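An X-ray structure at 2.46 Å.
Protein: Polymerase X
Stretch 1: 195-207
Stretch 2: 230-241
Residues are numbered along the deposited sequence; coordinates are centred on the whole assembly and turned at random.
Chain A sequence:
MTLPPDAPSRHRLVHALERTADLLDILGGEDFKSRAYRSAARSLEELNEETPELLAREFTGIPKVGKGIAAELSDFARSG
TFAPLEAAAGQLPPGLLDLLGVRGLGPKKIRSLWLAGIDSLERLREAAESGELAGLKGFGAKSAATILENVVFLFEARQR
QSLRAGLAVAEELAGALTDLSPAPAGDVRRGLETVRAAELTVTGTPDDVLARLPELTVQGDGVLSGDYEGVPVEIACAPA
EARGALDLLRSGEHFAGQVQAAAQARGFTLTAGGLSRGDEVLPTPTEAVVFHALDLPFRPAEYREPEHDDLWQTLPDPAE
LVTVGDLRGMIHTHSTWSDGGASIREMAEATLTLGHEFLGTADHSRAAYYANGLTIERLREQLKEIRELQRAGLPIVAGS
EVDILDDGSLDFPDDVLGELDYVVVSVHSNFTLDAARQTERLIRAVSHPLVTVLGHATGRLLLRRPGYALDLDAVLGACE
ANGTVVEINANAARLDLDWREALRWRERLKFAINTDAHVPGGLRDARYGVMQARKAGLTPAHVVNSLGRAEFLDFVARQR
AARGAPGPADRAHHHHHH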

# COMPACT_ATOMS: atom_id res chain seq x y z
N VAL A 195 6.74 -7.80 -7.35
CA VAL A 195 6.93 -8.02 -8.78
C VAL A 195 8.39 -8.20 -9.20
O VAL A 195 9.26 -7.41 -8.82
CB VAL A 195 6.32 -6.85 -9.57
CG1 VAL A 195 7.13 -6.55 -10.80
CG2 VAL A 195 4.87 -7.14 -9.92
N ARG A 196 8.65 -9.23 -10.00
CA ARG A 196 10.02 -9.53 -10.42
C ARG A 196 10.55 -8.53 -11.45
O ARG A 196 11.76 -8.28 -11.51
CB ARG A 196 10.13 -10.95 -10.98
CG ARG A 196 9.17 -11.25 -12.12
CD ARG A 196 9.28 -12.71 -12.57
NE ARG A 196 9.99 -12.86 -13.84
CZ ARG A 196 11.30 -12.72 -14.00
NH1 ARG A 196 12.08 -12.41 -12.96
NH2 ARG A 196 11.84 -12.89 -15.19
N ALA A 197 9.66 -7.98 -12.26
CA ALA A 197 10.05 -7.02 -13.28
C ALA A 197 8.86 -6.30 -13.89
O ALA A 197 7.72 -6.75 -13.76
CB ALA A 197 10.85 -7.72 -14.37
N ALA A 198 9.13 -5.18 -14.55
CA ALA A 198 8.11 -4.54 -15.38
C ALA A 198 7.99 -5.33 -16.67
O ALA A 198 8.82 -5.19 -17.57
CB ALA A 198 8.50 -3.10 -15.66
N GLU A 199 6.96 -6.17 -16.75
CA GLU A 199 6.76 -7.02 -17.91
C GLU A 199 5.70 -6.46 -18.85
O GLU A 199 4.63 -6.03 -18.42
CB GLU A 199 6.40 -8.44 -17.48
CG GLU A 199 7.57 -9.25 -16.92
CD GLU A 199 7.12 -10.47 -16.13
OE1 GLU A 199 7.27 -11.60 -16.64
OE2 GLU A 199 6.61 -10.30 -15.00
N LEU A 200 6.01 -6.48 -20.14
CA LEU A 200 5.13 -5.93 -21.16
C LEU A 200 5.00 -6.94 -22.28
O LEU A 200 5.90 -7.75 -22.53
CB LEU A 200 5.74 -4.63 -21.70
CG LEU A 200 4.85 -3.39 -21.86
CD1 LEU A 200 4.01 -3.18 -20.61
CD2 LEU A 200 5.70 -2.16 -22.14
N THR A 201 3.86 -6.92 -22.97
CA THR A 201 3.69 -7.77 -24.13
C THR A 201 3.42 -6.88 -25.35
O THR A 201 2.89 -5.78 -25.22
CB THR A 201 2.59 -8.82 -23.90
OG1 THR A 201 3.04 -10.10 -24.36
CG2 THR A 201 1.30 -8.43 -24.61
N VAL A 202 3.80 -7.34 -26.53
CA VAL A 202 3.86 -6.48 -27.71
C VAL A 202 3.81 -7.31 -29.00
O VAL A 202 4.34 -8.42 -29.03
CB VAL A 202 5.16 -5.64 -27.68
CG1 VAL A 202 5.76 -5.50 -29.06
CG2 VAL A 202 4.92 -4.28 -27.02
N THR A 203 3.16 -6.80 -30.04
CA THR A 203 3.23 -7.44 -31.35
C THR A 203 4.21 -6.71 -32.26
O THR A 203 4.22 -5.48 -32.31
CB THR A 203 1.86 -7.52 -32.07
OG1 THR A 203 1.62 -6.30 -32.77
CG2 THR A 203 0.73 -7.78 -31.09
N GLY A 204 5.03 -7.47 -32.97
CA GLY A 204 6.07 -6.89 -33.80
C GLY A 204 7.36 -7.65 -33.60
O GLY A 204 7.36 -8.73 -33.02
N THR A 205 8.46 -7.09 -34.08
CA THR A 205 9.76 -7.76 -34.00
C THR A 205 10.70 -7.03 -33.04
O THR A 205 10.51 -5.85 -32.76
CB THR A 205 10.41 -7.87 -35.40
OG1 THR A 205 10.88 -6.59 -35.82
CG2 THR A 205 9.40 -8.40 -36.41
N PRO A 206 11.71 -7.75 -32.53
CA PRO A 206 12.68 -7.16 -31.59
C PRO A 206 13.33 -5.88 -32.13
O PRO A 206 13.90 -5.11 -31.35
CB PRO A 206 13.73 -8.26 -31.43
CG PRO A 206 12.98 -9.53 -31.71
CD PRO A 206 11.97 -9.18 -32.77
N ASP A 207 13.26 -5.67 -33.44
CA ASP A 207 13.80 -4.45 -34.04
C ASP A 207 12.79 -3.31 -33.91
O ASP A 207 13.18 -2.15 -33.73
CB ASP A 207 14.13 -4.70 -35.52
CG ASP A 207 15.16 -5.78 -35.71
OD1 ASP A 207 16.29 -5.63 -35.20
OD2 ASP A 207 14.84 -6.80 -36.37
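Stretch 2 (230-241) GVPVEIACAPAE

Stretch 2 lies beside stretch 1 as a neighbouring parallel β-strand. The N-to-C directions of the two strand axes differ by 24° (signed crossing angle -24°), and the axes approach to 4.6 Å. The register is constant: each residue of stretch 2 from Pro232 to Pro239 has its nearest CA in the residue 35 positions earlier, with CA-CA separations running from 4.6 Å for Val202 and Cys237 to 5.5 Å for Gly204 and Pro239. Together the stretches bury 780 Å² of surface.

Gly230 makes no contact with stretch 1. Its phi/psi of 89/-18 is a turn conformation in which a CB would be jammed against the preceding carbonyl oxygen. At Val231 the chain becomes extended (-94/114), and its CG1 lies 4.2 Å from Ala198 CB. Pro232 follows at -58/140. Lacking an amide hydrogen, it takes part in the ladder through its carbonyl: Ala198 N donates to Pro232 O at 2.8 Å, with an N-H...O angle of 156°. Beside this bond, Pro232 CB packs 3.9 Å from Ala197 CB.

Val233 pairs with Ala198, with Val233 CG2 4.1 Å from Ala198 CB; its CA, 3.5 Å from Ala198 O, adds a CA-H...O contact. Glu234 then uses both backbone polar groups, as the alternation of a parallel ladder requires: its N donates to Ala198 O at 3.0 Å and 170°, and its O accepts from Leu200 N at 3.0 Å and 155°. Its CB points to the face of the sheet it shares with Glu199 (m at chi1, t at chi2), but the end of the side chain comes nearer to stretch 1, and Glu234 OE2 forms a salt bridge with Arg196 NH2 at 2.5 Å. A second carboxylate lies nearby, Glu199 OE1 being 4.5 Å from Glu234 OE1; the latter is hydrogen-bonded elsewhere in the structure.

Ile235 points to the same sheet face as Val233, Ala198 and Leu200, while Glu234 shares the other face with Glu199. Ile235 CG1 meets Leu200 CB at 4.0 Å, and Ile235 CG2 reaches Val202 CB at 4.3 Å, so one side chain spans two residues of the partner. Ala236 N donates to Leu200 O at 3.3 Å, long but nearly straight at 171°. The return bond, Val202 N to Ala236 O, is 3.1 Å but bent to 124° and therefore weak.

At Cys237 the backbone comes close enough for its CA to lie 3.0 Å from Val202 O. Cys237 CB sits 3.8 Å from Val202 CG1, while Cys237 SG lies 4.0 Å from Pro206 CD, beyond the strand of stretch 1. Ala238 N gives a weak bond to Val202 O (3.1 Å, 125°), but Ala238 O receives Gly204 N in a well-formed one at 2.9 Å and 158°. This is the last hydrogen bond between the stretches. Pro239 directs its CB away, Ala240 makes a peripheral approach, its CA 4.5 Å from Thr203 CB, and Glu241 is out of reach.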

# COMPACT_ATOMS: atom_id res chain seq x y z
N GLY A 230 16.55 1.41 -12.48
CA GLY A 230 16.62 0.46 -11.38
C GLY A 230 15.59 -0.64 -11.44
O GLY A 230 15.73 -1.67 -10.78
N VAL A 231 14.54 -0.43 -12.23
CA VAL A 231 13.46 -1.40 -12.36
C VAL A 231 13.70 -2.33 -13.54
O VAL A 231 13.70 -1.88 -14.69
CB VAL A 231 12.11 -0.70 -12.55
CG1 VAL A 231 10.99 -1.72 -12.61
CG2 VAL A 231 11.87 0.31 -11.43
N PRO A 232 13.92 -3.62 -13.27
CA PRO A 232 14.14 -4.61 -14.33
C PRO A 232 12.97 -4.65 -15.31
O PRO A 232 11.80 -4.56 -14.90
CB PRO A 232 14.23 -5.94 -13.57
CG PRO A 232 14.62 -5.55 -12.18
CD PRO A 232 13.97 -4.23 -11.93
N VAL A 233 13.28 -4.77 -16.60
CA VAL A 233 12.26 -4.72 -17.64
C VAL A 233 12.36 -5.91 -18.58
O VAL A 233 13.45 -6.31 -18.97
CB VAL A 233 12.39 -3.43 -18.47
CG1 VAL A 233 11.58 -3.53 -19.75
CG2 VAL A 233 11.94 -2.23 -17.66
N GLU A 234 11.21 -6.46 -18.95
CA GLU A 234 11.15 -7.53 -19.94
C GLU A 234 10.04 -7.26 -20.93
O GLU A 234 8.89 -7.03 -20.55
CB GLU A 234 10.94 -8.89 -19.28
CG GLU A 234 12.13 -9.40 -18.50
CD GLU A 234 11.89 -10.77 -17.92
OE1 GLU A 234 11.36 -11.65 -18.63
OE2 GLU A 234 12.24 -10.98 -16.74
N ILE A 235 10.38 -7.30 -22.22
CA ILE A 235 9.41 -7.08 -23.27
C ILE A 235 9.45 -8.27 -24.20
O ILE A 235 10.50 -8.60 -24.75
CB ILE A 235 9.68 -5.77 -24.03
CG1 ILE A 235 9.54 -4.58 -23.08
CG2 ILE A 235 8.74 -5.63 -25.22
CD1 ILE A 235 9.78 -3.23 -23.72
N ALA A 236 8.32 -8.94 -24.36
CA ALA A 236 8.22 -10.08 -25.25
C ALA A 236 7.32 -9.72 -26.41
O ALA A 236 6.25 -9.15 -26.21
CB ALA A 236 7.68 -11.30 -24.51
N CYS A 237 7.75 -10.04 -27.62
CA CYS A 237 6.98 -9.72 -28.81
C CYS A 237 6.63 -10.95 -29.64
O CYS A 237 7.18 -12.03 -29.42
CB CYS A 237 7.72 -8.68 -29.66
SG CYS A 237 9.52 -8.81 -29.58
N ALA A 238 5.72 -10.77 -30.59
CA ALA A 238 5.21 -11.86 -31.41
C ALA A 238 4.50 -11.30 -32.64
O ALA A 238 4.08 -10.15 -32.63
CB ALA A 238 4.26 -12.73 -30.61
N PRO A 239 4.39 -12.11 -33.70
CA PRO A 239 3.59 -11.72 -34.86
C PRO A 239 2.13 -11.59 -34.46
O PRO A 239 1.71 -12.25 -33.51
CB PRO A 239 3.74 -12.91 -35.81
CG PRO A 239 5.00 -13.59 -35.38
CD PRO A 239 5.07 -13.40 -33.90
N ALA A 240 1.37 -10.76 -35.16
CA ALA A 240 -0.03 -10.53 -34.81
C ALA A 240 -0.81 -11.83 -34.62
O ALA A 240 -1.73 -11.89 -33.81
CB ALA A 240 -0.70 -9.66 -35.86
N GLU A 241 -0.44 -12.86 -35.37
CA GLU A 241 -1.17 -14.13 -35.35
C GLU A 241 -0.80 -15.02 -34.17
O GLU A 241 -1.48 -16.01 -33.89
CB GLU A 241 -0.94 -14.90 -36.65
CG GLU A 241 -1.43 -14.18 -37.89
CD GLU A 241 -2.88 -13.75 -37.78
OE1 GLU A 241 -3.74 -14.60 -37.43
OE2 GLU A 241 -3.17 -12.56 -38.04